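Local structure of 3-hydroxy-3-methylglutaryl-CoA lyase (Acinetobacter baumannii, 6NDS) at residues Gly88-Leu93 / Thr134-Gln139; Gly95-Val100 / Glu138-Lys143; Ala191-Val196 / Gly223-Leu228; Leu212-His217 / Val233-Phe238. The protein is a lyase of the HMGL-like family, with a TIM-barrel fold, and holds a zinc ion and coenzyme A in this crystal structure. All blocks are in the same frame, centred on the assembly; numbering follows the deposited sequence. Where two conformers were deposited one is given.

Contact 1: residues Gly88-Leu93 / Thr134-Gln139; sequences GLIPNL and TEIVEQ. With COA (coenzyme A), chain B.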
# COMPACT_ATOMS: atom_id res chain seq x y z
N GLY A 88 6.22 -20.74 17.73
CA GLY A 88 4.86 -20.79 18.24
C GLY A 88 4.54 -19.59 19.13
O GLY A 88 5.37 -19.20 19.96
N LEU A 89 3.36 -19.00 18.95
CA LEU A 89 2.92 -17.87 19.77
C LEU A 89 2.39 -18.37 21.11
O LEU A 89 1.57 -19.29 21.15
CB LEU A 89 1.84 -17.06 19.04
CG LEU A 89 1.29 -15.84 19.80
CD1 LEU A 89 0.91 -14.75 18.82
CD2 LEU A 89 0.06 -16.19 20.65
N ILE A 90 2.80 -17.69 22.18
CA ILE A 90 2.59 -18.13 23.56
C ILE A 90 2.03 -16.98 24.39
O ILE A 90 2.58 -15.87 24.34
CB ILE A 90 3.91 -18.64 24.17
CG1 ILE A 90 4.49 -19.77 23.31
CG2 ILE A 90 3.69 -19.09 25.60
CD1 ILE A 90 3.53 -20.92 23.12
N PRO A 91 0.95 -17.18 25.17
CA PRO A 91 0.49 -16.09 26.03
C PRO A 91 0.84 -16.26 27.50
O PRO A 91 0.77 -15.28 28.26
CB PRO A 91 -1.03 -16.15 25.84
CG PRO A 91 -1.28 -17.65 25.78
CD PRO A 91 -0.03 -18.28 25.12
N ASN A 92 1.16 -17.48 27.94
CA ASN A 92 1.31 -17.79 29.36
C ASN A 92 2.07 -19.11 29.52
O ASN A 92 2.47 -19.74 28.54
CB ASN A 92 -0.05 -17.84 30.07
CG ASN A 92 -0.98 -18.91 29.50
OD1 ASN A 92 -0.59 -19.75 28.70
ND2 ASN A 92 -2.24 -18.87 29.93
N LEU A 93 2.23 -19.53 30.78
CA LEU A 93 3.06 -20.70 31.06
C LEU A 93 2.46 -21.98 30.49
O LEU A 93 3.18 -22.82 29.94
CB LEU A 93 3.27 -20.83 32.57
CG LEU A 93 4.03 -22.08 33.02
CD1 LEU A 93 5.39 -22.13 32.37
CD2 LEU A 93 4.14 -22.11 34.54
N THR A 134 8.09 -14.44 33.43
CA THR A 134 9.16 -14.73 34.37
C THR A 134 9.19 -16.21 34.74
O THR A 134 10.26 -16.82 34.82
CB THR A 134 9.01 -13.86 35.62
OG1 THR A 134 8.99 -12.48 35.22
CG2 THR A 134 10.16 -14.08 36.56
N GLU A 135 8.02 -16.81 34.97
CA GLU A 135 7.98 -18.23 35.27
C GLU A 135 8.37 -19.06 34.05
O GLU A 135 9.04 -20.10 34.19
CB GLU A 135 6.59 -18.62 35.78
CG GLU A 135 6.48 -20.06 36.28
CD GLU A 135 7.06 -20.24 37.67
OE1 GLU A 135 7.10 -19.25 38.44
OE2 GLU A 135 7.45 -21.38 38.00
N ILE A 136 7.98 -18.63 32.86
CA ILE A 136 8.35 -19.34 31.64
C ILE A 136 9.87 -19.40 31.50
O ILE A 136 10.45 -20.45 31.23
CB ILE A 136 7.71 -18.69 30.41
CG1 ILE A 136 6.21 -18.99 30.39
CG2 ILE A 136 8.39 -19.16 29.14
CD1 ILE A 136 5.44 -18.02 29.51
N VAL A 137 10.53 -18.25 31.68
CA VAL A 137 11.98 -18.19 31.58
C VAL A 137 12.63 -19.03 32.68
O VAL A 137 13.60 -19.76 32.43
CB VAL A 137 12.45 -16.72 31.63
CG1 VAL A 137 13.95 -16.64 31.84
CG2 VAL A 137 12.05 -16.00 30.34
N GLU A 138 12.09 -18.97 33.90
CA GLU A 138 12.68 -19.72 35.00
C GLU A 138 12.64 -21.22 34.74
O GLU A 138 13.59 -21.94 35.06
CB GLU A 138 11.96 -19.38 36.31
N GLN A 139 11.57 -21.71 34.12
CA GLN A 139 11.42 -23.14 33.90
C GLN A 139 12.06 -23.63 32.61
O GLN A 139 12.55 -24.76 32.56
CB GLN A 139 9.94 -23.53 33.91
CG GLN A 139 9.23 -23.27 35.23
CD GLN A 139 7.87 -23.95 35.30
OE1 GLN A 139 7.54 -24.80 34.48
NE2 GLN A 139 7.08 -23.58 36.31
N1A COA B . -3.66 -22.94 25.95
C2A COA B . -4.73 -23.71 26.16
N3A COA B . -5.56 -23.74 27.21
C4A COA B . -5.19 -22.83 28.12
C5A COA B . -4.12 -21.96 28.05
C6A COA B . -3.32 -22.03 26.90
N6A COA B . -2.25 -21.25 26.70
N7A COA B . -4.06 -21.17 29.19
C8A COA B . -5.08 -21.57 29.92
N9A COA B . -5.80 -22.58 29.32
C1B COA B . -6.97 -23.28 29.85
C2B COA B . -6.75 -23.94 31.21
O2B COA B . -6.07 -25.18 31.16
C3B COA B . -8.19 -24.03 31.70
O3B COA B . -8.91 -25.02 30.96
P3B COA B . -10.24 -25.47 31.76
O7A COA B . -11.34 -24.47 31.45
O8A COA B . -9.86 -25.45 33.23
O9A COA B . -10.58 -26.86 31.28
C4B COA B . -8.64 -22.62 31.35
O4B COA B . -8.03 -22.37 30.05
C5B COA B . -8.09 -21.61 32.33
O5B COA B . -8.57 -20.31 31.98
P1A COA B . -7.75 -19.06 32.57
O1A COA B . -6.38 -19.50 32.97
O2A COA B . -8.61 -18.30 33.52
O3A COA B . -7.60 -18.24 31.20
P2A COA B . -8.66 -17.41 30.34
O4A COA B . -8.95 -16.13 31.04
O5A COA B . -9.80 -18.29 29.94
O6A COA B . -7.77 -17.14 29.02
CBP COA B . -5.70 -16.82 27.89
CCP COA B . -6.48 -16.50 29.16
CDP COA B . -4.39 -16.02 27.86
CEP COA B . -5.37 -18.31 27.87
CAP COA B . -6.58 -16.45 26.69
OAP COA B . -7.05 -15.12 26.86
C9P COA B . -5.86 -16.56 25.36
O9P COA B . -5.58 -17.65 24.89
N8P COA B . -5.59 -15.42 24.75
C7P COA B . -4.80 -15.34 23.52
C6P COA B . -5.64 -14.92 22.35
C5P COA B . -4.81 -14.69 21.11
O5P COA B . -3.99 -15.53 20.73
N4P COA B . -5.01 -13.53 20.46
C3P COA B . -4.43 -13.21 19.16
C2P COA B . -2.92 -13.24 19.18
S1P COA B . -2.24 -12.20 20.50
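L93, the first residue of helix 93-101, leans against helix 126-140 and meets E135, I136 and Q139 with its branched end. Its CG stands anti to the backbone N (chi1 175°), and the two methyls part company from there. CD2 of L93 reaches CG of E135 at 3.6 Å, while CD1 of L93 lies 3.8 Å from CG1 of I136. The L93 and I136 side chains lie alongside, pointing opposite ways. CD2 of L93 also lies 3.7 Å from NE2 of Q139, whose side chain it crosses at about a right angle. CD1 of I136 comes 3.5 Å from the carbonyl carbon of N92. Beside the L93 methyls, Q139 and E135 join their polar ends: NE2 of Q139 donates to the anti lone pair of OE2 of E135 at 2.8 Å, nearly in the amide plane.

N92 turns the other way, to coenzyme A. With chi1 at 61°, its CG sits between the backbone N and the carbonyl carbon. OD1 of N92 accepts from N6A of the adenine at 3.0 Å, and ND2 of N92 donates to N7A at 3.0 Å. OD1 also caps helix 93-101 through the G95 backbone N. One carboxamide thus matches the Hoogsteen edge of the adenine, in an orientation the helix cap would reinforce, while van der Waals packing alone joins the two segments.

Contact 2: residues Gly95-Val100 / Glu138-Lys143; sequences GALRAV and EQLQGK. With COA (coenzyme A), chain B.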
# COMPACT_ATOMS: atom_id res chain seq x y z
N GLY A 95 0.71 -22.38 27.82
CA GLY A 95 1.02 -22.43 26.39
C GLY A 95 2.48 -22.72 26.12
O GLY A 95 2.81 -23.46 25.18
N ALA A 96 3.38 -22.14 26.92
CA ALA A 96 4.81 -22.43 26.77
C ALA A 96 5.09 -23.92 26.93
O ALA A 96 5.87 -24.50 26.17
CB ALA A 96 5.61 -21.61 27.78
N LEU A 97 4.47 -24.55 27.93
CA LEU A 97 4.72 -25.97 28.17
C LEU A 97 4.18 -26.82 27.03
O LEU A 97 4.82 -27.80 26.64
CB LEU A 97 4.10 -26.38 29.51
CG LEU A 97 4.82 -25.77 30.71
CD1 LEU A 97 4.10 -26.07 32.01
CD2 LEU A 97 6.26 -26.27 30.76
N ARG A 98 3.01 -26.45 26.49
CA ARG A 98 2.48 -27.13 25.31
C ARG A 98 3.42 -27.00 24.13
O ARG A 98 3.67 -27.97 23.41
CB ARG A 98 1.10 -26.56 24.93
CG ARG A 98 -0.07 -26.86 25.88
CD ARG A 98 -1.31 -26.05 25.47
NE ARG A 98 -1.73 -26.32 24.08
CZ ARG A 98 -2.44 -25.49 23.32
NH1 ARG A 98 -2.82 -24.31 23.78
NH2 ARG A 98 -2.76 -25.84 22.08
N ALA A 99 3.96 -25.79 23.92
CA ALA A 99 4.83 -25.55 22.78
C ALA A 99 6.11 -26.36 22.87
O ALA A 99 6.60 -26.89 21.87
CB ALA A 99 5.15 -24.05 22.67
N VAL A 100 6.69 -26.47 24.08
CA VAL A 100 7.89 -27.27 24.25
C VAL A 100 7.59 -28.75 24.00
O VAL A 100 8.38 -29.45 23.36
CB VAL A 100 8.49 -27.04 25.64
CG1 VAL A 100 9.57 -28.08 25.94
CG2 VAL A 100 9.06 -25.63 25.74
N GLU A 138 12.09 -18.97 33.90
CA GLU A 138 12.68 -19.72 35.00
C GLU A 138 12.64 -21.22 34.74
O GLU A 138 13.59 -21.94 35.06
CB GLU A 138 11.96 -19.38 36.31
N GLN A 139 11.57 -21.71 34.12
CA GLN A 139 11.42 -23.14 33.90
C GLN A 139 12.06 -23.63 32.61
O GLN A 139 12.55 -24.76 32.56
CB GLN A 139 9.94 -23.53 33.91
CG GLN A 139 9.23 -23.27 35.23
CD GLN A 139 7.87 -23.95 35.30
OE1 GLN A 139 7.54 -24.80 34.48
NE2 GLN A 139 7.08 -23.58 36.31
N LEU A 140 12.06 -22.82 31.55
CA LEU A 140 12.40 -23.30 30.22
C LEU A 140 13.66 -22.68 29.63
O LEU A 140 14.03 -23.06 28.51
CB LEU A 140 11.23 -23.07 29.26
CG LEU A 140 9.91 -23.70 29.69
CD1 LEU A 140 8.81 -23.32 28.72
CD2 LEU A 140 10.06 -25.21 29.78
N GLN A 141 14.31 -21.74 30.30
CA GLN A 141 15.56 -21.20 29.78
C GLN A 141 16.58 -22.32 29.62
O GLN A 141 16.71 -23.19 30.48
CB GLN A 141 16.11 -20.12 30.71
N GLY A 142 17.28 -22.32 28.49
CA GLY A 142 18.19 -23.39 28.17
C GLY A 142 17.54 -24.62 27.57
O GLY A 142 18.25 -25.52 27.12
N LYS A 143 16.21 -24.69 27.56
CA LYS A 143 15.48 -25.76 26.89
C LYS A 143 14.82 -25.31 25.60
O LYS A 143 14.34 -26.16 24.84
CB LYS A 143 14.42 -26.35 27.83
N1A COA B . -3.66 -22.94 25.95
C2A COA B . -4.73 -23.71 26.16
N3A COA B . -5.56 -23.74 27.21
C4A COA B . -5.19 -22.83 28.12
C5A COA B . -4.12 -21.96 28.05
C6A COA B . -3.32 -22.03 26.90
N6A COA B . -2.25 -21.25 26.70
N7A COA B . -4.06 -21.17 29.19
C8A COA B . -5.08 -21.57 29.92
N9A COA B . -5.80 -22.58 29.32
C1B COA B . -6.97 -23.28 29.85
C2B COA B . -6.75 -23.94 31.21
O2B COA B . -6.07 -25.18 31.16
C3B COA B . -8.19 -24.03 31.70
O3B COA B . -8.91 -25.02 30.96
P3B COA B . -10.24 -25.47 31.76
O7A COA B . -11.34 -24.47 31.45
O8A COA B . -9.86 -25.45 33.23
O9A COA B . -10.58 -26.86 31.28
C4B COA B . -8.64 -22.62 31.35
O4B COA B . -8.03 -22.37 30.05
C5B COA B . -8.09 -21.61 32.33
O5B COA B . -8.57 -20.31 31.98
P1A COA B . -7.75 -19.06 32.57
O1A COA B . -6.38 -19.50 32.97
O2A COA B . -8.61 -18.30 33.52
O3A COA B . -7.60 -18.24 31.20
P2A COA B . -8.66 -17.41 30.34
O4A COA B . -8.95 -16.13 31.04
O5A COA B . -9.80 -18.29 29.94
O6A COA B . -7.77 -17.14 29.02
CBP COA B . -5.70 -16.82 27.89
CCP COA B . -6.48 -16.50 29.16
CDP COA B . -4.39 -16.02 27.86
CEP COA B . -5.37 -18.31 27.87
CAP COA B . -6.58 -16.45 26.69
OAP COA B . -7.05 -15.12 26.86
C9P COA B . -5.86 -16.56 25.36
O9P COA B . -5.58 -17.65 24.89
N8P COA B . -5.59 -15.42 24.75
C7P COA B . -4.80 -15.34 23.52
C6P COA B . -5.64 -14.92 22.35
C5P COA B . -4.81 -14.69 21.11
O5P COA B . -3.99 -15.53 20.73
N4P COA B . -5.01 -13.53 20.46
C3P COA B . -4.43 -13.21 19.16
C2P COA B . -2.92 -13.24 19.18
S1P COA B . -2.24 -12.20 20.50
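Helix 93-101 and the end of helix 126-140 keep their backbones apart, with CA of A96 8.4 Å from CA of L140, and the L140 side chain bridges the gap. These are neighbouring helices of the outer layer of a TIM barrel, the first directly after strand 85-90, the second after strand 106-112 and the short helix 115-122. The chain leaves helix 126-140 at Q141 and turns at once, with G142 at positive phi and the K143 backbone N bonded back to the L140 carbonyl O.

L140 carries most of the contact. Its CG is anti to the carbonyl carbon (chi1 -57°), and its two methyls share out the facing helix. CD1 of L140 settles between two residues one turn apart, 3.7 Å from CB of A96 and 3.8 Å from CG2 of V100. CD2 of L140 takes the outer position, meeting CD2 of L97 at 4.1 Å as the two leucines cross obliquely. L107 of strand 106-112 touches both A96 and L140, so the helix pair and the barrel wall share one apolar core.

Helix 93-101 also serves the coenzyme A pocket. G95 has no side chain to stand between helix and base, and its backbone N comes to 3.4 Å from N6A of the adenine. R98 reaches the same base with a chain bent at chi3 (58°), and its NH1 has a second partner in the carbonyl O of V60. The bond that NH1 of R98 gives to N1A of coenzyme A is short, 2.7 Å, but weak, its N-H...N angle only 127°.

Contact 3: residues Ala191-Val196 / Gly223-Leu228; sequences ANPVQV and GLTNVL. With ACT (acetate ion), chain E.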
# COMPACT_ATOMS: atom_id res chain seq x y z
N ALA A 191 0.51 2.78 12.54
CA ALA A 191 1.82 3.42 12.45
C ALA A 191 1.97 4.28 11.19
O ALA A 191 1.33 4.04 10.16
CB ALA A 191 2.93 2.36 12.46
N ASN A 192 2.82 5.30 11.29
CA ASN A 192 3.21 6.11 10.14
C ASN A 192 4.73 6.15 10.05
O ASN A 192 5.42 5.87 11.03
CB ASN A 192 2.64 7.54 10.24
CG ASN A 192 3.30 8.37 11.31
OD1 ASN A 192 4.43 8.85 11.14
ND2 ASN A 192 2.59 8.58 12.42
N PRO A 193 5.27 6.47 8.87
CA PRO A 193 6.73 6.32 8.68
C PRO A 193 7.60 7.18 9.60
O PRO A 193 8.68 6.73 9.99
CB PRO A 193 6.93 6.71 7.21
CG PRO A 193 5.62 6.41 6.57
CD PRO A 193 4.55 6.66 7.60
N VAL A 194 7.19 8.41 9.91
CA VAL A 194 8.02 9.25 10.79
C VAL A 194 8.07 8.65 12.18
O VAL A 194 9.13 8.55 12.80
CB VAL A 194 7.50 10.69 10.80
CG1 VAL A 194 8.20 11.49 11.90
CG2 VAL A 194 7.73 11.33 9.45
N GLN A 195 6.90 8.24 12.69
CA GLN A 195 6.83 7.57 13.98
C GLN A 195 7.66 6.29 13.99
O GLN A 195 8.37 6.00 14.96
CB GLN A 195 5.37 7.26 14.30
CG GLN A 195 5.12 6.37 15.50
CD GLN A 195 3.71 5.78 15.44
OE1 GLN A 195 3.21 5.50 14.36
NE2 GLN A 195 3.08 5.61 16.60
N VAL A 196 7.58 5.52 12.90
CA VAL A 196 8.36 4.29 12.81
C VAL A 196 9.85 4.59 12.89
O VAL A 196 10.59 3.91 13.61
CB VAL A 196 8.01 3.54 11.51
CG1 VAL A 196 9.05 2.46 11.21
CG2 VAL A 196 6.61 2.92 11.64
N GLY A 223 1.50 -0.11 5.25
CA GLY A 223 2.38 -1.20 5.63
C GLY A 223 3.73 -1.21 4.94
O GLY A 223 4.76 -1.25 5.62
N LEU A 224 3.76 -1.20 3.61
CA LEU A 224 5.06 -1.27 2.93
C LEU A 224 5.84 0.03 3.09
O LEU A 224 7.08 -0.00 3.12
CB LEU A 224 4.88 -1.60 1.44
CG LEU A 224 4.35 -3.02 1.18
CD1 LEU A 224 4.23 -3.22 -0.32
CD2 LEU A 224 5.28 -4.06 1.80
N THR A 225 5.15 1.17 3.19
CA THR A 225 5.85 2.43 3.44
C THR A 225 6.53 2.40 4.80
O THR A 225 7.66 2.88 4.96
CB THR A 225 4.86 3.59 3.33
OG1 THR A 225 4.19 3.50 2.07
CG2 THR A 225 5.58 4.91 3.41
N ASN A 226 5.88 1.78 5.79
CA ASN A 226 6.48 1.65 7.11
C ASN A 226 7.65 0.67 7.10
O ASN A 226 8.63 0.87 7.84
CB ASN A 226 5.42 1.21 8.13
CG ASN A 226 4.43 2.30 8.44
OD1 ASN A 226 4.73 3.50 8.37
ND2 ASN A 226 3.20 1.90 8.84
N VAL A 227 7.56 -0.42 6.33
CA VAL A 227 8.70 -1.33 6.18
C VAL A 227 9.91 -0.57 5.66
O VAL A 227 11.02 -0.68 6.19
CB VAL A 227 8.36 -2.50 5.25
CG1 VAL A 227 9.65 -3.28 4.89
CG2 VAL A 227 7.37 -3.41 5.92
N LEU A 228 9.73 0.17 4.56
CA LEU A 228 10.86 0.86 3.95
C LEU A 228 11.43 1.92 4.89
O LEU A 228 12.65 2.10 4.98
CB LEU A 228 10.45 1.46 2.60
CG LEU A 228 11.59 1.84 1.65
CD1 LEU A 228 12.50 0.64 1.40
CD2 LEU A 228 11.03 2.37 0.33
C ACT E . 4.90 11.67 14.18
O ACT E . 4.26 10.69 14.65
OXT ACT E . 5.81 12.37 14.71
CH3 ACT E . 4.53 12.10 12.73
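Two torsions of N226 turn its carboxamide onto the A191-P193 backbone: chi1 of -71° sets CG beside its own backbone N, and chi2 of -29° sets the turn of the amide. ND2 of N226 then donates to the carbonyl O of A191 at 3.1 Å. The acceptor lies close to the plane of the N226 amide, but the donor stands well above the plane of the A191 carbonyl. OD1 of N226 rests on the next peptide, 3.1 Å from the N of P193, which as a proline nitrogen has no hydrogen to offer. V196 covers the amide from another side, its CG2 3.8 Å from OD1 of N226.

The two helices, 193-203 and 223-232, are neighbours in the outer layer of the TIM barrel, and F216 of the intervening strand 212-216 touches both V196 and N226. Packing is tight beside the amide: CG of P193 and CG2 of T225 approach to 3.5 Å. The hydroxyl of T225 looks elsewhere, hydrogen-bonding the OG1 of T225 of the second subunit, so this helix also contributes to the dimer interface.

A capping box starts helix 193-203. OD1 of N192 accepts from the Q195 backbone N at 3.0 Å, and OE1 of Q195 accepts in return from the N192 backbone N at 3.1 Å, nearly in line with its own C=O. NE2 of Q195 continues to the carbonyl O of F154. An acetate ion, probably from the crystallisation liquor, receives a long, weak bond of 3.5 Å from ND2 of N192 to its O.

Contact 4: residues Leu212-His217 / Val233-Phe238; sequences LTLHFH and VGARRF. With ZN (zinc ion), chain H.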
# COMPACT_ATOMS: atom_id res chain seq x y z
N LEU A 212 15.85 -7.37 16.26
CA LEU A 212 14.58 -6.65 16.17
C LEU A 212 13.74 -7.14 15.00
O LEU A 212 14.21 -7.11 13.85
CB LEU A 212 14.82 -5.15 16.02
CG LEU A 212 13.61 -4.27 15.76
CD1 LEU A 212 12.70 -4.31 16.98
CD2 LEU A 212 14.04 -2.82 15.47
N THR A 213 12.49 -7.51 15.27
CA THR A 213 11.48 -7.75 14.23
C THR A 213 10.44 -6.64 14.25
O THR A 213 9.99 -6.22 15.32
CB THR A 213 10.77 -9.10 14.43
OG1 THR A 213 11.71 -10.18 14.33
CG2 THR A 213 9.68 -9.32 13.35
N LEU A 214 10.04 -6.18 13.06
CA LEU A 214 8.89 -5.29 12.91
C LEU A 214 7.75 -6.08 12.30
O LEU A 214 7.94 -6.80 11.31
CB LEU A 214 9.21 -4.09 12.02
CG LEU A 214 9.90 -2.86 12.63
CD1 LEU A 214 9.12 -2.35 13.83
CD2 LEU A 214 11.34 -3.16 12.98
N HIS A 215 6.55 -5.93 12.87
CA HIS A 215 5.36 -6.68 12.48
C HIS A 215 4.25 -5.67 12.16
O HIS A 215 3.53 -5.22 13.05
CB HIS A 215 5.01 -7.62 13.63
CG HIS A 215 3.75 -8.42 13.45
ND1 HIS A 215 3.77 -9.79 13.31
CD2 HIS A 215 2.44 -8.06 13.48
CE1 HIS A 215 2.53 -10.24 13.22
NE2 HIS A 215 1.70 -9.21 13.32
N PHE A 216 4.11 -5.30 10.88
CA PHE A 216 3.15 -4.28 10.48
C PHE A 216 1.88 -4.89 9.88
O PHE A 216 1.94 -5.85 9.10
CB PHE A 216 3.77 -3.32 9.44
CG PHE A 216 4.87 -2.46 9.98
CD1 PHE A 216 4.62 -1.48 10.93
CD2 PHE A 216 6.17 -2.59 9.49
CE1 PHE A 216 5.65 -0.66 11.41
CE2 PHE A 216 7.20 -1.77 9.96
CZ PHE A 216 6.94 -0.81 10.92
N HIS A 217 0.74 -4.35 10.26
CA HIS A 217 -0.49 -4.63 9.54
C HIS A 217 -0.79 -3.46 8.59
O HIS A 217 -0.28 -2.35 8.77
CB HIS A 217 -1.65 -4.89 10.52
CG HIS A 217 -1.56 -6.22 11.23
ND1 HIS A 217 -2.34 -7.31 10.88
CD2 HIS A 217 -0.79 -6.63 12.26
CE1 HIS A 217 -2.05 -8.33 11.66
NE2 HIS A 217 -1.10 -7.95 12.50
N VAL A 233 16.36 3.16 8.56
CA VAL A 233 17.07 3.45 9.80
C VAL A 233 17.70 2.20 10.42
O VAL A 233 18.14 2.24 11.57
CB VAL A 233 16.16 4.18 10.82
CG1 VAL A 233 15.76 5.56 10.29
CG2 VAL A 233 14.93 3.35 11.16
N GLY A 234 17.77 1.10 9.67
CA GLY A 234 18.58 -0.05 10.04
C GLY A 234 17.85 -1.34 10.37
O GLY A 234 18.51 -2.35 10.58
N ALA A 235 16.52 -1.35 10.40
CA ALA A 235 15.81 -2.58 10.71
C ALA A 235 15.87 -3.54 9.53
O ALA A 235 15.89 -3.12 8.36
CB ALA A 235 14.35 -2.29 11.06
N ARG A 236 15.91 -4.84 9.83
CA ARG A 236 16.09 -5.85 8.79
C ARG A 236 15.14 -7.03 8.86
O ARG A 236 14.96 -7.70 7.83
CB ARG A 236 17.54 -6.38 8.80
CG ARG A 236 18.59 -5.31 8.49
CD ARG A 236 18.48 -4.88 7.03
NE ARG A 236 19.52 -3.94 6.61
CZ ARG A 236 19.38 -2.61 6.62
NH1 ARG A 236 18.25 -2.06 7.07
NH2 ARG A 236 20.36 -1.82 6.19
N ARG A 237 14.51 -7.32 10.00
CA ARG A 237 13.63 -8.49 10.12
C ARG A 237 12.17 -8.04 10.12
O ARG A 237 11.79 -7.18 10.92
CB ARG A 237 13.93 -9.25 11.41
CG ARG A 237 15.37 -9.84 11.49
CD ARG A 237 15.72 -10.46 12.86
NE ARG A 237 14.73 -11.46 13.25
CZ ARG A 237 14.68 -12.07 14.43
NH1 ARG A 237 15.59 -11.82 15.36
NH2 ARG A 237 13.70 -12.94 14.67
N PHE A 238 11.36 -8.63 9.22
CA PHE A 238 9.98 -8.19 9.05
C PHE A 238 9.05 -9.38 8.91
O PHE A 238 9.33 -10.29 8.12
CB PHE A 238 9.83 -7.28 7.81
CG PHE A 238 10.59 -5.99 7.92
CD1 PHE A 238 9.98 -4.86 8.44
CD2 PHE A 238 11.93 -5.93 7.54
CE1 PHE A 238 10.68 -3.66 8.55
CE2 PHE A 238 12.64 -4.74 7.64
CZ PHE A 238 12.03 -3.60 8.14
ZN ZN H . -0.37 -9.43 13.96
O HOH W 1 15.99 -5.68 12.51
O HOH W 2 -2.46 -9.83 14.56
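The carbonyl O of R237 is gripped twice from the neighbouring strand: the backbone N of L214 donates to it at 2.9 Å, almost straight, and CA of T213 adds a CA-H...O contact at 3.4 Å. This is the parallel pairing of two adjacent TIM-barrel strands, 212-216 and 237-240, joined by a beta-alpha-beta crossover through helix 223-232. A water bridges the L212 carbonyl O and the R236 backbone N.

On the face that bears L214 and F238, CB of L214 lies 3.7 Å from CD1 of F238, and CD2 of L214 meets CB of A235. F216 and F238 touch edge against edge under helix 223-232. On the other face, OG1 of T213 sits 3.1 Å above the guanidinium plane of R237, off-centre toward the rim and not hydrogen-bonded to it. Q19 serves both, its OE1 accepting from NE of R237 and its NE2 pairing with OG1 of T213.

H215 and H217 bring their rings to the zinc ion, where D25, a water and further atoms from elsewhere also bind. H215 is positioned by OD2 of D239 at its ND1, H217 by the S255 carbonyl O. NE2 of H215 and NE2 of H217 each bind the zinc ion at 2.2 Å.

Following the chain from the N terminus, the first contacts open on strand 85-90 and helix 93-101. Contacts 1 and 2 open in turn and close in the same order on one shared stretch, helix 126-140 and the turn after it; they pack directly against each other, and both touch coenzyme A. Contacts 3 and 4 come later in the chain and cross each other, since strand 212-216 falls inside the loop closed by contact 3 and strand 237-240 beyond it. F216 and F238 of contact 4 pack against the helices of contact 3, tying outer layer to barrel wall. Contacts 1 and 3 lie on opposite sides of the chain's centre, about 30 Å apart between centres.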